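ZYRO0G01672p (Zygosaccharomyces rouxii, PDB 4U8T) binds RNA carrying N6-methyladenosine through its YTH domain, the part studied here, and probably serves as a reader of methylated mRNA. Local coordinates at residues P18-P23 with R115-R120; Y72-V77 with S156-F161; L131-D136 with A151-S156. One frame throughout, in Å; residues are numbered along the deposited sequence.

Contact 1 (P18-P23 with R115-R120)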
ATOM      1  N   PRO A  18     -15.236  -9.619  -1.232  1.00 34.66           N
ATOM      2  CA  PRO A  18     -16.451  -9.179  -1.923  1.00 39.84           C
ATOM      3  C   PRO A  18     -16.672  -7.670  -1.878  1.00 40.33           C
ATOM      4  O   PRO A  18     -17.142  -7.096  -2.846  1.00 37.83           O
ATOM      5  CB  PRO A  18     -17.554  -9.932  -1.185  1.00 33.06           C
ATOM      6  CG  PRO A  18     -16.917 -11.158  -0.785  1.00 27.49           C
ATOM      7  CD  PRO A  18     -15.512 -10.798  -0.401  1.00 33.74           C
ATOM      8  N   TRP A  19     -16.388  -7.030  -0.761  1.00 42.65           N
ATOM      9  CA  TRP A  19     -16.560  -5.592  -0.714  1.00 48.36           C
ATOM     10  C   TRP A  19     -15.397  -4.952   0.024  1.00 43.84           C
ATOM     11  O   TRP A  19     -14.759  -5.583   0.844  1.00 38.21           O
ATOM     12  CB  TRP A  19     -17.891  -5.247  -0.048  1.00 47.85           C
ATOM     13  CG  TRP A  19     -18.096  -6.047   1.161  1.00 51.59           C
ATOM     14  CD1 TRP A  19     -18.641  -7.285   1.228  1.00 50.12           C
ATOM     15  CD2 TRP A  19     -17.773  -5.670   2.512  1.00 58.41           C
ATOM     16  NE1 TRP A  19     -18.657  -7.726   2.535  1.00 57.50           N
ATOM     17  CE2 TRP A  19     -18.137  -6.746   3.342  1.00 58.36           C
ATOM     18  CE3 TRP A  19     -17.213  -4.534   3.096  1.00 52.78           C
ATOM     19  CZ2 TRP A  19     -17.961  -6.715   4.724  1.00 54.19           C
ATOM     20  CZ3 TRP A  19     -17.032  -4.514   4.463  1.00 53.60           C
ATOM     21  CH2 TRP A  19     -17.403  -5.592   5.261  1.00 53.56           C
ATOM     22  N   ILE A  20     -15.149  -3.682  -0.263  1.00 47.28           N
ATOM     23  CA  ILE A  20     -14.241  -2.874   0.534  1.00 44.06           C
ATOM     24  C   ILE A  20     -14.963  -1.642   0.992  1.00 40.47           C
ATOM     25  O   ILE A  20     -15.299  -0.796   0.190  1.00 42.72           O
ATOM     26  CB  ILE A  20     -12.995  -2.438  -0.238  1.00 37.06           C
ATOM     27  CG1 ILE A  20     -12.245  -3.652  -0.760  1.00 40.74           C
ATOM     28  CG2 ILE A  20     -12.081  -1.664   0.665  1.00 33.31           C
ATOM     29  CD1 ILE A  20     -11.055  -3.305  -1.604  1.00 37.22           C
ATOM     30  N   HIS A  21     -15.201  -1.528   2.284  1.00 33.03           N
ATOM     31  CA  HIS A  21     -15.853  -0.336   2.762  1.00 36.75           C
ATOM     32  C   HIS A  21     -14.843   0.685   3.229  1.00 37.89           C
ATOM     33  O   HIS A  21     -14.126   0.474   4.210  1.00 33.13           O
ATOM     34  CB  HIS A  21     -16.817  -0.650   3.899  1.00 40.21           C
ATOM     35  CG  HIS A  21     -17.251   0.569   4.644  1.00 47.55           C
ATOM     36  ND1 HIS A  21     -18.037   1.547   4.072  1.00 49.22           N
ATOM     37  CD2 HIS A  21     -16.982   0.989   5.902  1.00 40.74           C
ATOM     38  CE1 HIS A  21     -18.233   2.516   4.946  1.00 46.42           C
ATOM     39  NE2 HIS A  21     -17.607   2.199   6.064  1.00 46.79           N
ATOM     40  N   VAL A  22     -14.826   1.812   2.529  1.00 35.53           N
ATOM     41  CA  VAL A  22     -13.873   2.881   2.791  1.00 35.24           C
ATOM     42  C   VAL A  22     -14.499   3.960   3.670  1.00 29.88           C
ATOM     43  O   VAL A  22     -15.290   4.748   3.191  1.00 31.40           O
ATOM     44  CB  VAL A  22     -13.406   3.510   1.448  1.00 31.26           C
ATOM     45  CG1 VAL A  22     -12.367   4.556   1.672  1.00 26.37           C
ATOM     46  CG2 VAL A  22     -12.862   2.451   0.545  1.00 29.72           C
ATOM     47  N   PRO A  23     -14.118   4.031   4.947  1.00 27.26           N
ATOM     48  CA  PRO A  23     -14.671   5.072   5.822  1.00 29.98           C
ATOM     49  C   PRO A  23     -14.349   6.482   5.346  1.00 32.35           C
ATOM     50  O   PRO A  23     -13.310   6.693   4.750  1.00 34.20           O
ATOM     51  CB  PRO A  23     -14.002   4.791   7.166  1.00 26.33           C
ATOM     52  CG  PRO A  23     -13.517   3.413   7.070  1.00 29.22           C
ATOM     53  CD  PRO A  23     -13.164   3.181   5.655  1.00 27.06           C
ATOM     54  N   ARG A 115      -2.845  -4.494   8.050  1.00 22.42           N
ATOM     55  CA  ARG A 115      -3.817  -5.542   7.827  1.00 26.88           C
ATOM     56  C   ARG A 115      -4.084  -5.708   6.330  1.00 22.97           C
ATOM     57  O   ARG A 115      -4.534  -4.787   5.674  1.00 25.54           O
ATOM     58  CB  ARG A 115      -5.050  -5.244   8.672  1.00 33.24           C
ATOM     59  CG  ARG A 115      -4.924  -5.947  10.017  1.00 42.93           C
ATOM     60  CD  ARG A 115      -5.711  -5.358  11.176  1.00 47.78           C
ATOM     61  NE  ARG A 115      -7.054  -4.915  10.827  1.00 55.38           N
ATOM     62  CZ  ARG A 115      -7.804  -4.153  11.617  1.00 54.83           C
ATOM     63  NH1 ARG A 115      -9.011  -3.770  11.216  1.00 51.46           N
ATOM     64  NH2 ARG A 115      -7.356  -3.801  12.821  1.00 45.05           N
ATOM     65  N   TRP A 116      -3.687  -6.834   5.757  1.00 23.08           N
ATOM     66  CA  TRP A 116      -3.894  -7.044   4.324  1.00 21.68           C
ATOM     67  C   TRP A 116      -5.350  -7.346   3.924  1.00 25.20           C
ATOM     68  O   TRP A 116      -6.051  -8.095   4.573  1.00 28.64           O
ATOM     69  CB  TRP A 116      -2.925  -8.131   3.835  1.00 21.17           C
ATOM     70  CG  TRP A 116      -1.553  -7.576   3.622  1.00 18.59           C
ATOM     71  CD1 TRP A 116      -0.616  -7.337   4.573  1.00 17.29           C
ATOM     72  CD2 TRP A 116      -0.976  -7.165   2.386  1.00 16.66           C
ATOM     73  NE1 TRP A 116       0.501  -6.811   4.015  1.00 16.27           N
ATOM     74  CE2 TRP A 116       0.306  -6.687   2.668  1.00 16.15           C
ATOM     75  CE3 TRP A 116      -1.417  -7.155   1.067  1.00 17.03           C
ATOM     76  CZ2 TRP A 116       1.147  -6.202   1.684  1.00 13.77           C
ATOM     77  CZ3 TRP A 116      -0.572  -6.678   0.093  1.00 16.78           C
ATOM     78  CH2 TRP A 116       0.686  -6.208   0.405  1.00 13.07           C
ATOM     79  N   ILE A 117      -5.782  -6.698   2.848  1.00 21.99           N
ATOM     80  CA  ILE A 117      -7.153  -6.734   2.338  1.00 23.39           C
ATOM     81  C   ILE A 117      -7.278  -7.401   0.975  1.00 24.80           C
ATOM     82  O   ILE A 117      -8.184  -8.187   0.720  1.00 31.33           O
ATOM     83  CB  ILE A 117      -7.707  -5.323   2.137  1.00 25.77           C
ATOM     84  CG1 ILE A 117      -7.906  -4.574   3.416  1.00 25.51           C
ATOM     85  CG2 ILE A 117      -9.022  -5.348   1.425  1.00 28.71           C
ATOM     86  CD1 ILE A 117      -8.449  -3.248   3.076  1.00 27.15           C
ATOM     87  N   VAL A 118      -6.389  -7.001   0.080  1.00 20.18           N
ATOM     88  CA  VAL A 118      -6.385  -7.456  -1.291  1.00 20.34           C
ATOM     89  C   VAL A 118      -5.013  -7.984  -1.626  1.00 22.25           C
ATOM     90  O   VAL A 118      -4.024  -7.355  -1.326  1.00 19.60           O
ATOM     91  CB  VAL A 118      -6.716  -6.331  -2.272  1.00 21.39           C
ATOM     92  CG1 VAL A 118      -6.856  -6.874  -3.656  1.00 20.24           C
ATOM     93  CG2 VAL A 118      -7.971  -5.639  -1.868  1.00 25.78           C
ATOM     94  N   VAL A 119      -4.954  -9.158  -2.221  1.00 20.93           N
ATOM     95  CA  VAL A 119      -3.722  -9.635  -2.802  1.00 18.81           C
ATOM     96  C   VAL A 119      -4.036 -10.005  -4.227  1.00 20.73           C
ATOM     97  O   VAL A 119      -4.657 -11.018  -4.478  1.00 26.15           O
ATOM     98  CB  VAL A 119      -3.139 -10.855  -2.046  1.00 20.19           C
ATOM     99  CG1 VAL A 119      -1.934 -11.394  -2.754  1.00 21.09           C
ATOM    100  CG2 VAL A 119      -2.774 -10.505  -0.636  1.00 15.69           C
ATOM    101  N   ARG A 120      -3.612  -9.187  -5.163  1.00 17.91           N
ATOM    102  CA  ARG A 120      -3.936  -9.419  -6.554  1.00 16.41           C
ATOM    103  C   ARG A 120      -3.159  -8.501  -7.456  1.00 19.31           C
ATOM    104  O   ARG A 120      -2.977  -7.353  -7.140  1.00 19.81           O
ATOM    105  CB  ARG A 120      -5.419  -9.221  -6.810  1.00 24.02           C
ATOM    106  CG  ARG A 120      -5.669  -8.794  -8.238  1.00 28.48           C
ATOM    107  CD  ARG A 120      -7.046  -8.410  -8.559  1.00 26.85           C
ATOM    108  NE  ARG A 120      -7.145  -8.356  -9.996  1.00 29.61           N
ATOM    109  CZ  ARG A 120      -8.285  -8.289 -10.659  1.00 42.87           C
ATOM    110  NH1 ARG A 120      -8.274  -8.254 -11.979  1.00 51.35           N
ATOM    111  NH2 ARG A 120      -9.430  -8.277 -10.006  1.00 42.15           N
TER

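Contact 2 (Y72-V77 with S156-F161)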
ATOM      1  N   TYR A  72      -4.995   3.572   3.549  1.00 22.01           N
ATOM      2  CA  TYR A  72      -4.822   2.480   2.611  1.00 16.96           C
ATOM      3  C   TYR A  72      -3.468   2.577   1.938  1.00 18.19           C
ATOM      4  O   TYR A  72      -3.001   3.637   1.575  1.00 17.43           O
ATOM      5  CB  TYR A  72      -5.933   2.489   1.584  1.00 17.40           C
ATOM      6  CG  TYR A  72      -7.268   2.158   2.179  1.00 25.16           C
ATOM      7  CD1 TYR A  72      -8.048   3.139   2.755  1.00 24.49           C
ATOM      8  CD2 TYR A  72      -7.755   0.863   2.164  1.00 20.69           C
ATOM      9  CE1 TYR A  72      -9.255   2.839   3.306  1.00 24.22           C
ATOM     10  CE2 TYR A  72      -8.945   0.563   2.704  1.00 24.49           C
ATOM     11  CZ  TYR A  72      -9.707   1.554   3.276  1.00 28.52           C
ATOM     12  OH  TYR A  72     -10.929   1.256   3.828  1.00 27.60           O
ATOM     13  N   LEU A  73      -2.840   1.427   1.804  1.00 18.86           N
ATOM     14  CA  LEU A  73      -1.552   1.312   1.168  1.00 16.45           C
ATOM     15  C   LEU A  73      -1.701   0.477  -0.089  1.00 19.70           C
ATOM     16  O   LEU A  73      -2.157  -0.650  -0.041  1.00 19.28           O
ATOM     17  CB  LEU A  73      -0.543   0.689   2.130  1.00 16.50           C
ATOM     18  CG  LEU A  73      -0.387   1.315   3.517  1.00 18.59           C
ATOM     19  CD1 LEU A  73       0.489   0.448   4.373  1.00 17.91           C
ATOM     20  CD2 LEU A  73       0.217   2.709   3.406  1.00 18.84           C
ATOM     21  N   LEU A  74      -1.320   1.042  -1.218  1.00 14.04           N
ATOM     22  CA  LEU A  74      -1.409   0.338  -2.471  1.00 14.58           C
ATOM     23  C   LEU A  74      -0.013  -0.088  -2.874  1.00 17.73           C
ATOM     24  O   LEU A  74       0.808   0.740  -3.187  1.00 21.05           O
ATOM     25  CB  LEU A  74      -2.075   1.228  -3.529  1.00 17.44           C
ATOM     26  CG  LEU A  74      -3.337   2.017  -3.080  1.00 22.64           C
ATOM     27  CD1 LEU A  74      -3.964   2.767  -4.228  1.00 22.41           C
ATOM     28  CD2 LEU A  74      -4.408   1.185  -2.415  1.00 17.52           C
ATOM     29  N   PHE A  75       0.270  -1.380  -2.792  1.00 15.54           N
ATOM     30  CA  PHE A  75       1.614  -1.902  -2.985  1.00 14.50           C
ATOM     31  C   PHE A  75       2.001  -2.158  -4.451  1.00 18.66           C
ATOM     32  O   PHE A  75       1.228  -2.635  -5.252  1.00 17.53           O
ATOM     33  CB  PHE A  75       1.789  -3.190  -2.212  1.00 14.14           C
ATOM     34  CG  PHE A  75       2.068  -3.010  -0.763  1.00 11.52           C
ATOM     35  CD1 PHE A  75       1.070  -2.664   0.113  1.00 10.61           C
ATOM     36  CD2 PHE A  75       3.327  -3.246  -0.260  1.00 11.84           C
ATOM     37  CE1 PHE A  75       1.331  -2.533   1.435  1.00  9.98           C
ATOM     38  CE2 PHE A  75       3.590  -3.096   1.060  1.00 16.46           C
ATOM     39  CZ  PHE A  75       2.594  -2.745   1.913  1.00 11.41           C
ATOM     40  N   SER A  76       3.245  -1.867  -4.770  1.00 19.21           N
ATOM     41  CA  SER A  76       3.771  -2.059  -6.099  1.00 16.64           C
ATOM     42  C   SER A  76       5.253  -2.335  -6.040  1.00 16.36           C
ATOM     43  O   SER A  76       5.997  -1.555  -5.475  1.00 20.83           O
ATOM     44  CB  SER A  76       3.512  -0.816  -6.929  1.00 14.93           C
ATOM     45  OG  SER A  76       4.286  -0.808  -8.090  1.00 16.25           O
ATOM     46  N   VAL A  77       5.708  -3.425  -6.635  1.00 16.81           N
ATOM     47  CA  VAL A  77       7.138  -3.707  -6.622  1.00 17.48           C
ATOM     48  C   VAL A  77       7.845  -2.909  -7.725  1.00 16.53           C
ATOM     49  O   VAL A  77       7.316  -2.751  -8.807  1.00 16.41           O
ATOM     50  CB  VAL A  77       7.394  -5.211  -6.742  1.00 14.13           C
ATOM     51  CG1 VAL A  77       8.837  -5.496  -6.813  1.00 11.07           C
ATOM     52  CG2 VAL A  77       6.817  -5.908  -5.542  1.00 14.76           C
ATOM     53  N   SER A 156     -11.734   4.578  -7.393  1.00 26.58           N
ATOM     54  CA  SER A 156     -11.774   3.992  -8.717  1.00 30.65           C
ATOM     55  C   SER A 156     -10.733   2.882  -8.871  1.00 34.21           C
ATOM     56  O   SER A 156     -11.005   1.861  -9.487  1.00 38.54           O
ATOM     57  CB  SER A 156     -11.562   5.049  -9.790  1.00 33.65           C
ATOM     58  OG  SER A 156     -12.659   5.930  -9.852  1.00 34.07           O
ATOM     59  N   ILE A 157      -9.538   3.103  -8.341  1.00 30.03           N
ATOM     60  CA  ILE A 157      -8.476   2.122  -8.372  1.00 26.10           C
ATOM     61  C   ILE A 157      -8.889   0.914  -7.537  1.00 29.99           C
ATOM     62  O   ILE A 157      -8.643  -0.229  -7.900  1.00 29.54           O
ATOM     63  CB  ILE A 157      -7.159   2.714  -7.837  1.00 25.70           C
ATOM     64  CG1 ILE A 157      -6.684   3.843  -8.733  1.00 22.79           C
ATOM     65  CG2 ILE A 157      -6.090   1.653  -7.706  1.00 26.29           C
ATOM     66  CD1 ILE A 157      -5.497   4.536  -8.235  1.00 16.77           C
ATOM     67  N   LEU A 158      -9.514   1.160  -6.400  1.00 28.80           N
ATOM     68  CA  LEU A 158      -9.936   0.047  -5.574  1.00 29.65           C
ATOM     69  C   LEU A 158     -10.966  -0.801  -6.315  1.00 35.93           C
ATOM     70  O   LEU A 158     -11.063  -1.990  -6.078  1.00 41.81           O
ATOM     71  CB  LEU A 158     -10.505   0.520  -4.253  1.00 27.98           C
ATOM     72  CG  LEU A 158      -9.528   0.985  -3.187  1.00 23.06           C
ATOM     73  CD1 LEU A 158     -10.309   1.249  -1.934  1.00 21.21           C
ATOM     74  CD2 LEU A 158      -8.461  -0.039  -2.942  1.00 21.46           C
ATOM     75  N   LYS A 159     -11.763  -0.179  -7.173  1.00 34.78           N
ATOM     76  CA  LYS A 159     -12.703  -0.915  -7.991  1.00 36.73           C
ATOM     77  C   LYS A 159     -11.958  -1.911  -8.850  1.00 35.67           C
ATOM     78  O   LYS A 159     -12.370  -3.052  -8.952  1.00 36.92           O
ATOM     79  CB  LYS A 159     -13.552   0.026  -8.862  1.00 43.96           C
ATOM     80  CG  LYS A 159     -14.739   0.677  -8.142  1.00 50.05           C
ATOM     81  CD  LYS A 159     -15.065   2.069  -8.727  1.00 57.90           C
ATOM     82  CE  LYS A 159     -16.114   2.822  -7.895  1.00 62.62           C
ATOM     83  NZ  LYS A 159     -16.160   4.277  -8.216  1.00 66.52           N
ATOM     84  N   LEU A 160     -10.864  -1.481  -9.466  1.00 34.47           N
ATOM     85  CA  LEU A 160     -10.063  -2.371 -10.291  1.00 34.21           C
ATOM     86  C   LEU A 160      -9.445  -3.534  -9.514  1.00 34.68           C
ATOM     87  O   LEU A 160      -9.281  -4.624 -10.039  1.00 33.25           O
ATOM     88  CB  LEU A 160      -8.973  -1.585 -10.985  1.00 31.10           C
ATOM     89  CG  LEU A 160      -9.494  -0.792 -12.178  1.00 32.88           C
ATOM     90  CD1 LEU A 160      -8.356  -0.343 -13.048  1.00 29.00           C
ATOM     91  CD2 LEU A 160     -10.457  -1.613 -12.961  1.00 40.47           C
ATOM     92  N   PHE A 161      -9.134  -3.322  -8.247  1.00 37.38           N
ATOM     93  CA  PHE A 161      -8.579  -4.406  -7.458  1.00 35.49           C
ATOM     94  C   PHE A 161      -9.597  -5.487  -7.125  1.00 39.42           C
ATOM     95  O   PHE A 161      -9.218  -6.633  -6.923  1.00 42.78           O
ATOM     96  CB  PHE A 161      -7.989  -3.877  -6.154  1.00 33.43           C
ATOM     97  CG  PHE A 161      -6.552  -3.495  -6.255  1.00 29.89           C
ATOM     98  CD1 PHE A 161      -5.578  -4.458  -6.289  1.00 26.15           C
ATOM     99  CD2 PHE A 161      -6.174  -2.189  -6.262  1.00 30.83           C
ATOM    100  CE1 PHE A 161      -4.275  -4.127  -6.372  1.00 25.90           C
ATOM    101  CE2 PHE A 161      -4.862  -1.854  -6.335  1.00 29.94           C
ATOM    102  CZ  PHE A 161      -3.911  -2.825  -6.391  1.00 27.73           C
TER

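Contact 3 (L131-D136 with A151-S156)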
ATOM      1  N   LEU A 131      -4.375  10.107 -13.461  1.00 21.67           N
ATOM      2  CA  LEU A 131      -3.355  11.121 -13.377  1.00 18.65           C
ATOM      3  C   LEU A 131      -3.448  11.779 -12.022  1.00 22.06           C
ATOM      4  O   LEU A 131      -4.527  12.055 -11.549  1.00 25.01           O
ATOM      5  CB  LEU A 131      -3.537  12.127 -14.499  1.00 19.54           C
ATOM      6  CG  LEU A 131      -3.564  11.563 -15.927  1.00 21.67           C
ATOM      7  CD1 LEU A 131      -3.744  12.673 -16.941  1.00 18.38           C
ATOM      8  CD2 LEU A 131      -2.301  10.763 -16.262  1.00 16.61           C
ATOM      9  N   ILE A 132      -2.315  12.026 -11.386  1.00 20.84           N
ATOM     10  CA  ILE A 132      -2.321  12.555 -10.040  1.00 19.00           C
ATOM     11  C   ILE A 132      -2.087  14.075 -10.095  1.00 21.38           C
ATOM     12  O   ILE A 132      -1.033  14.521 -10.489  1.00 23.29           O
ATOM     13  CB  ILE A 132      -1.247  11.842  -9.175  1.00 20.10           C
ATOM     14  CG1 ILE A 132      -1.533  10.335  -9.042  1.00 19.10           C
ATOM     15  CG2 ILE A 132      -1.038  12.528  -7.842  1.00 21.57           C
ATOM     16  CD1 ILE A 132      -2.937   9.963  -8.664  1.00 17.88           C
ATOM     17  N   PRO A 133      -3.098  14.878  -9.728  1.00 22.82           N
ATOM     18  CA  PRO A 133      -3.044  16.334  -9.836  1.00 17.93           C
ATOM     19  C   PRO A 133      -1.904  16.979  -9.070  1.00 18.66           C
ATOM     20  O   PRO A 133      -1.385  17.952  -9.556  1.00 22.22           O
ATOM     21  CB  PRO A 133      -4.376  16.773  -9.239  1.00 17.10           C
ATOM     22  CG  PRO A 133      -5.214  15.676  -9.343  1.00 17.87           C
ATOM     23  CD  PRO A 133      -4.393  14.455  -9.189  1.00 24.38           C
ATOM     24  N   ALA A 134      -1.568  16.480  -7.888  1.00 18.88           N
ATOM     25  CA  ALA A 134      -0.534  17.089  -7.062  1.00 17.07           C
ATOM     26  C   ALA A 134       0.855  16.557  -7.402  1.00 17.93           C
ATOM     27  O   ALA A 134       1.839  16.913  -6.775  1.00 17.50           O
ATOM     28  CB  ALA A 134      -0.830  16.874  -5.607  1.00 16.42           C
ATOM     29  N   ASN A 135       0.913  15.683  -8.390  1.00 18.10           N
ATOM     30  CA  ASN A 135       2.156  15.147  -8.866  1.00 14.26           C
ATOM     31  C   ASN A 135       2.377  15.467 -10.319  1.00 17.51           C
ATOM     32  O   ASN A 135       2.751  14.607 -11.088  1.00 18.83           O
ATOM     33  CB  ASN A 135       2.168  13.642  -8.649  1.00 16.43           C
ATOM     34  CG  ASN A 135       3.533  13.037  -8.786  1.00 15.99           C
ATOM     35  OD1 ASN A 135       4.540  13.673  -8.470  1.00 19.96           O
ATOM     36  ND2 ASN A 135       3.576  11.789  -9.228  1.00 16.24           N
ATOM     37  N   ASP A 136       2.105  16.706 -10.689  1.00 20.52           N
ATOM     38  CA  ASP A 136       2.372  17.248 -12.017  1.00 18.49           C
ATOM     39  C   ASP A 136       1.657  16.464 -13.103  1.00 20.93           C
ATOM     40  O   ASP A 136       2.159  16.308 -14.218  1.00 21.33           O
ATOM     41  CB  ASP A 136       3.862  17.262 -12.311  1.00 21.43           C
ATOM     42  CG  ASP A 136       4.214  18.297 -13.326  1.00 26.17           C
ATOM     43  OD1 ASP A 136       3.526  19.318 -13.310  1.00 25.03           O
ATOM     44  OD2 ASP A 136       5.120  18.087 -14.161  1.00 30.91           O
ATOM     45  N   ALA A 151      -8.714  10.844  -2.879  1.00 32.29           N
ATOM     46  CA  ALA A 151      -9.724   9.858  -2.492  1.00 31.62           C
ATOM     47  C   ALA A 151     -10.608   9.340  -3.619  1.00 28.21           C
ATOM     48  O   ALA A 151     -10.852   8.159  -3.727  1.00 27.26           O
ATOM     49  CB  ALA A 151     -10.587  10.433  -1.421  1.00 28.98           C
ATOM     50  N   THR A 152     -11.139  10.229  -4.428  1.00 30.12           N
ATOM     51  CA  THR A 152     -12.040   9.797  -5.474  1.00 31.54           C
ATOM     52  C   THR A 152     -11.277   8.940  -6.507  1.00 33.41           C
ATOM     53  O   THR A 152     -11.795   7.933  -6.972  1.00 34.27           O
ATOM     54  CB  THR A 152     -12.756  10.995  -6.126  1.00 28.56           C
ATOM     55  OG1 THR A 152     -13.481  10.554  -7.276  1.00 28.09           O
ATOM     56  CG2 THR A 152     -11.756  12.051  -6.535  1.00 41.39           C
ATOM     57  N   ILE A 153     -10.071   9.349  -6.893  1.00 29.38           N
ATOM     58  CA  ILE A 153      -9.250   8.528  -7.763  1.00 25.49           C
ATOM     59  C   ILE A 153      -8.948   7.177  -7.126  1.00 24.91           C
ATOM     60  O   ILE A 153      -8.982   6.170  -7.783  1.00 26.36           O
ATOM     61  CB  ILE A 153      -7.959   9.249  -8.141  1.00 26.60           C
ATOM     62  CG1 ILE A 153      -8.259  10.287  -9.218  1.00 30.27           C
ATOM     63  CG2 ILE A 153      -6.969   8.309  -8.720  1.00 21.57           C
ATOM     64  CD1 ILE A 153      -7.169  11.289  -9.452  1.00 24.89           C
ATOM     65  N   SER A 154      -8.659   7.160  -5.838  1.00 26.95           N
ATOM     66  CA  SER A 154      -8.355   5.924  -5.130  1.00 24.14           C
ATOM     67  C   SER A 154      -9.471   4.892  -5.151  1.00 25.85           C
ATOM     68  O   SER A 154      -9.224   3.703  -5.289  1.00 28.48           O
ATOM     69  CB  SER A 154      -8.014   6.223  -3.678  1.00 22.00           C
ATOM     70  OG  SER A 154      -6.783   6.877  -3.555  1.00 22.40           O
ATOM     71  N   LYS A 155     -10.694   5.344  -4.945  1.00 27.86           N
ATOM     72  CA  LYS A 155     -11.840   4.470  -4.956  1.00 25.82           C
ATOM     73  C   LYS A 155     -12.033   3.844  -6.333  1.00 31.38           C
ATOM     74  O   LYS A 155     -12.425   2.700  -6.431  1.00 32.88           O
ATOM     75  CB  LYS A 155     -13.093   5.220  -4.500  1.00 26.74           C
ATOM     76  CG  LYS A 155     -13.131   5.427  -2.995  1.00 28.05           C
ATOM     77  CD  LYS A 155     -14.207   6.383  -2.528  1.00 30.27           C
ATOM     78  CE  LYS A 155     -14.125   6.580  -1.023  1.00 33.35           C
ATOM     79  NZ  LYS A 155     -15.186   7.448  -0.428  1.00 28.64           N
ATOM     80  N   SER A 156     -11.734   4.578  -7.393  1.00 26.58           N
ATOM     81  CA  SER A 156     -11.774   3.992  -8.717  1.00 30.65           C
ATOM     82  C   SER A 156     -10.733   2.882  -8.871  1.00 34.21           C
ATOM     83  O   SER A 156     -11.005   1.861  -9.487  1.00 38.54           O
ATOM     84  CB  SER A 156     -11.562   5.049  -9.790  1.00 33.65           C
ATOM     85  OG  SER A 156     -12.659   5.930  -9.852  1.00 34.07           O
TER

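Contact 1 (P18-P23 with R115-R120)
Ile20 reaches out of the irregular segment 18-23 to touch Ile117 and Val118, the two residues of a classic beta bulge in strand 111-123 of this YTH domain. The case illustrates how a single methyl group can make the whole contact between a loop segment and a strand segment. The backbones stay well apart, with Ile20 CA 8.3 Å from Ile117 CA, and the interaction between the segments is entirely apolar.

Two van der Waals contacts carry it, and both use the terminal methyl of Ile20. Its CD1 lies 3.9 Å from Val118 CG2, the closer approach of the two. The second is looser, 4.2 Å between Ile20 CD1 and Ile117 CG2. Ile20 spans the gap because its longer branch is fully extended: CD1 stands anti to CA (chi2 176°), as far from its own backbone as the chain allows. The side chain crosses that of Val118 at about a right angle and meets that of Ile117 more obliquely, and the touching is left to methyl groups.

Two successive strand residues, Ile117 and Val118, both face Val86 on the neighbouring antiparallel strand, which is what makes the bulge. Ile117 takes a helix-like psi of -47° where an ordinary strand residue would be extended. The CB of Ile117 points toward the loop, and Val118 beside it offers a methyl too.

Around this small patch, Ile20 also leans on Lys162, and Val118 packs on Phe161 of helix 151-161. On the strand side, Val118 meets Ile20 with CG2, the methyl anti to its own carbonyl carbon.

Contact 2 (Y72-V77 with S156-F161)
Leu74 and Leu158 are the residues whose CA atoms come nearest between 72-77 and 156-161, with Leu74 CA 9.1 Å from Leu158 CA. A helix packed on a beta-sheet leaves such an interval for side chains to fill, here on the mixed sheet of the YTH domain. All three touching residues are buried, and the nearest atom of the contact lies about 4 Å from the bound RNA.

Leu74 points toward the helix and divides its two methyls between successive helix residues. Its CD2 comes within 4.3 Å of Leu158 CD2, so that the leucines meet methyl to methyl. Tyr72 and Phe161 also direct their CB atoms into the interface but make no close contact between the segments. Phe161 instead packs on Phe83 and Val86, while Leu74 also rests on Val86; the neighbouring strand 82-94 thus contributes to the same apolar layer.

Within the helix Phe161 N is bonded to Ile157 O. From the extended end of Leu74 (chi2 -176°), CD1 reaches Ile157 CG2 at 4.2 Å.

Contact 3 (L131-D136 with A151-S156)
Ile153, in the first turn of helix 151-161, faces Ile132 in the short, weakly bonded strand 131-132, their CA atoms 8.3 Å apart, the nearest pair of CA atoms between the two segments. Ile153 alone carries the helix side of the contact, using different methyls for different partners. Its CD1 meets the ring of Pro133 at CD, 4.2 Å away. The same methyl lies 3.5 Å from Leu131 O, a van der Waals approach of a carbonyl oxygen to an apolar carbon. The shorter branch, CG2, takes Ile132 CD1 at a looser 4.4 Å. With chi1 at -77°, CG2 is anti to the backbone N and CG1 beside it, which sends the two branches to different partners among three consecutive residues.

The segment it meets opens a small beta hairpin, in which strand 131-132 pairs antiparallel with 138-139 through backbone bonding of Ile132 with Lys138. Residues 132 to 135 form a type I beta turn, with Pro133 and Ala134 at its corners. The turn is closed by a hydrogen bond from Asn135 N to Ile132 O of 3.1 Å. Pro133 is thereby set at the turn with its CB pointing toward the helix, while Leu131, whose CB points away, contributes its carbonyl oxygen.

Ile132 is the buried member of the group and also touches Ile149, on which Ser154 of the helix packs as well. At the start of the helix Ser154 OG is hydrogen-bonded to Pro150 O, and in its backbone Lys155 N bonds to Ala151 O at 3.1 Å.

Overall arrangement
Apolar side chains make all three contacts, but burial differs. Contact 2 lies deepest, about 7 Å from the centre of the chain to its own centre, and joins strand and helix through buried residues. Contact 1 is partly buried and sets a loop against the same sheet; Tyr72 OH packs against the chain of 18-23 and Arg120 against Phe161, so contacts 1 and 2 adjoin. Contact 3 lies farthest out, about 15 Å between the same centres, and mixes exposed residues and a backbone carbonyl with its methyls. Contacts 2 and 3 share helix 151-161, its later residues meeting strand 71-77 in contact 2 and its first turn meeting residues 131-133 in contact 3. Val22 touches Lys155, linking contacts 1 and 3.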